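Local atomic coordinates of transcriptional regulator, PadR family (Enterococcus faecalis, PDB entry 3HHH), a protein that probably binds DNA as a dimer through a winged helix-turn-helix domain and regulates transcription, as other PadR-family proteins do. Residues L17-I22 with Y78-S83. Numbering follows the deposited sequence.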
loop_
_atom_site.group_PDB
_atom_site.type_symbol
_atom_site.label_atom_id
_atom_site.label_comp_id
_atom_site.label_asym_id
_atom_site.label_seq_id
_atom_site.Cartn_x
_atom_site.Cartn_y
_atom_site.Cartn_z
ATOM N N LEU B 17 2.151 -1.670 -10.026
ATOM C CA LEU B 17 2.451 -0.617 -10.992
ATOM C C LEU B 17 3.574 -1.023 -11.941
ATOM O O LEU B 17 3.560 -0.663 -13.115
ATOM C CB LEU B 17 2.840 0.676 -10.269
ATOM C CG LEU B 17 1.773 1.338 -9.398
ATOM C CD1 LEU B 17 2.333 2.621 -8.800
ATOM C CD2 LEU B 17 0.496 1.616 -10.199
ATOM N N VAL B 18 4.552 -1.761 -11.425
ATOM C CA VAL B 18 5.646 -2.263 -12.251
ATOM C C VAL B 18 5.095 -3.224 -13.300
ATOM O O VAL B 18 5.400 -3.093 -14.482
ATOM C CB VAL B 18 6.750 -2.939 -11.397
ATOM C CG1 VAL B 18 7.669 -3.788 -12.261
ATOM C CG2 VAL B 18 7.547 -1.882 -10.642
ATOM N N LEU B 19 4.269 -4.175 -12.874
ATOM C CA LEU B 19 3.622 -5.077 -13.822
ATOM C C LEU B 19 2.877 -4.264 -14.883
ATOM O O LEU B 19 3.008 -4.528 -16.082
ATOM C CB LEU B 19 2.657 -6.035 -13.112
ATOM C CG LEU B 19 3.257 -7.128 -12.219
ATOM C CD1 LEU B 19 2.149 -8.037 -11.697
ATOM C CD2 LEU B 19 4.306 -7.943 -12.954
ATOM N N ALA B 20 2.124 -3.261 -14.426
ATOM C CA ALA B 20 1.360 -2.374 -15.303
ATOM C C ALA B 20 2.228 -1.744 -16.385
ATOM O O ALA B 20 1.877 -1.788 -17.569
ATOM C CB ALA B 20 0.683 -1.285 -14.485
ATOM N N ILE B 21 3.356 -1.165 -15.976
ATOM C CA ILE B 21 4.274 -0.510 -16.912
ATOM C C ILE B 21 4.820 -1.493 -17.952
ATOM O O ILE B 21 4.856 -1.183 -19.143
ATOM C CB ILE B 21 5.447 0.170 -16.179
ATOM C CG1 ILE B 21 4.947 1.373 -15.376
ATOM C CG2 ILE B 21 6.506 0.632 -17.167
ATOM C CD1 ILE B 21 5.930 1.853 -14.325
ATOM N N ILE B 22 5.224 -2.678 -17.504
ATOM C CA ILE B 22 5.749 -3.709 -18.404
ATOM C C ILE B 22 4.690 -4.178 -19.425
ATOM O O ILE B 22 5.015 -4.432 -20.593
ATOM C CB ILE B 22 6.303 -4.925 -17.613
ATOM C CG1 ILE B 22 7.506 -4.513 -16.745
ATOM C CG2 ILE B 22 6.726 -6.033 -18.552
ATOM C CD1 ILE B 22 7.892 -5.544 -15.687
ATOM N N TYR B 78 12.071 -6.488 -20.312
ATOM C CA TYR B 78 11.035 -7.313 -19.682
ATOM C C TYR B 78 9.717 -7.327 -20.454
ATOM O O TYR B 78 9.395 -6.388 -21.178
ATOM C CB TYR B 78 10.757 -6.817 -18.258
ATOM C CG TYR B 78 11.932 -6.928 -17.319
ATOM C CD1 TYR B 78 12.083 -8.035 -16.486
ATOM C CD2 TYR B 78 12.893 -5.923 -17.256
ATOM C CE1 TYR B 78 13.164 -8.138 -15.617
ATOM C CE2 TYR B 78 13.979 -6.017 -16.391
ATOM C CZ TYR B 78 14.107 -7.124 -15.574
ATOM O OH TYR B 78 15.182 -7.211 -14.719
ATOM N N ARG B 79 8.955 -8.403 -20.273
ATOM C CA ARG B 79 7.598 -8.502 -20.802
ATOM C C ARG B 79 6.781 -9.456 -19.934
ATOM O O ARG B 79 7.324 -10.381 -19.330
ATOM C CB ARG B 79 7.603 -8.966 -22.265
ATOM C CG ARG B 79 8.311 -10.298 -22.516
ATOM C CD ARG B 79 8.476 -10.580 -24.007
ATOM N NE ARG B 79 9.271 -11.790 -24.257
ATOM C CZ ARG B 79 10.595 -11.828 -24.448
ATOM N NH1 ARG B 79 11.330 -10.718 -24.427
ATOM N NH2 ARG B 79 11.195 -12.997 -24.664
ATOM N N LEU B 80 5.475 -9.218 -19.867
ATOM C CA LEU B 80 4.590 -10.024 -19.032
ATOM C C LEU B 80 4.357 -11.409 -19.620
ATOM O O LEU B 80 4.172 -11.561 -20.826
ATOM C CB LEU B 80 3.238 -9.330 -18.853
ATOM C CG LEU B 80 3.217 -8.012 -18.081
ATOM C CD1 LEU B 80 1.775 -7.603 -17.832
ATOM C CD2 LEU B 80 3.983 -8.119 -16.763
ATOM N N THR B 81 4.371 -12.414 -18.753
ATOM C CA THR B 81 3.921 -13.750 -19.115
ATOM C C THR B 81 2.395 -13.760 -19.044
ATOM O O THR B 81 1.780 -12.760 -18.675
ATOM C CB THR B 81 4.486 -14.804 -18.146
ATOM O OG1 THR B 81 4.075 -14.493 -16.806
ATOM C CG2 THR B 81 6.000 -14.829 -18.208
ATOM N N SER B 82 1.785 -14.887 -19.394
ATOM C CA SER B 82 0.340 -15.043 -19.245
ATOM C C SER B 82 -0.058 -15.016 -17.767
ATOM O O SER B 82 -1.077 -14.424 -17.402
ATOM C CB SER B 82 -0.133 -16.341 -19.900
ATOM O OG SER B 82 0.021 -16.275 -21.306
ATOM N N SER B 83 0.750 -15.662 -16.929
ATOM C CA SER B 83 0.534 -15.667 -15.487
ATOM C C SER B 83 0.703 -14.261 -14.919
ATOM O O SER B 83 -0.021 -13.865 -14.008
ATOM C CB SER B 83 1.509 -16.627 -14.800
ATOM O OG SER B 83 2.850 -16.186 -14.941
#
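Ile22 lays its CG2 methyl against the backbone of strand 74-80, 3.5 Å from the CA of Arg79 and 3.7 Å from the amide N of Leu80. That branch stands anti to its own backbone N, while CG1 stands anti to the carbonyl carbon (chi1 -64°). The two arms divide the work: CG2 rests on the strand backbone, and the extended second torsion (chi2 166°) carries CD1 to the CB of Tyr78 at 4.1 Å, where the two side chains run obliquely to each other. The tyrosine ring itself leads away from helix segment 17-22. From the strand comes Leu80, whose CD2 methyl meets both apolar neighbours, lying 3.9 Å from Ile22 CG2 and 3.8 Å from Leu19 CD2. The leucines cross at about a right angle, and Leu80 CD1 comes within 3.7 Å of the carbonyl O of Leu19, one turn of helix before Ile22. The interface is thus an example of joining by apolar packing, in which helix segment 17-22 runs at 98° to strand segment 78-80. In the winged helix-turn-helix fold expected of a PadR regulator, it joins helix 13-24 to the second strand of the wing, a two-stranded antiparallel hairpin. Helix 46-58 packs beside this layer through Leu53, which touches both Ile22 and Tyr78, and Leu56, which touches Leu19; Val62 of the partner strand touches Ile22 and Leu80. Arg79 turns its side chain to the other side of the strand, where its guanidinium forms a salt bridge with Glu65 of the opposing wing strand. One residue past Leu80, helix 82-106 begins, with Thr81 at its N-cap; the threonine OG1 bonds to the amide of Gly84 and accepts from Ser83 OG at 2.8 Å.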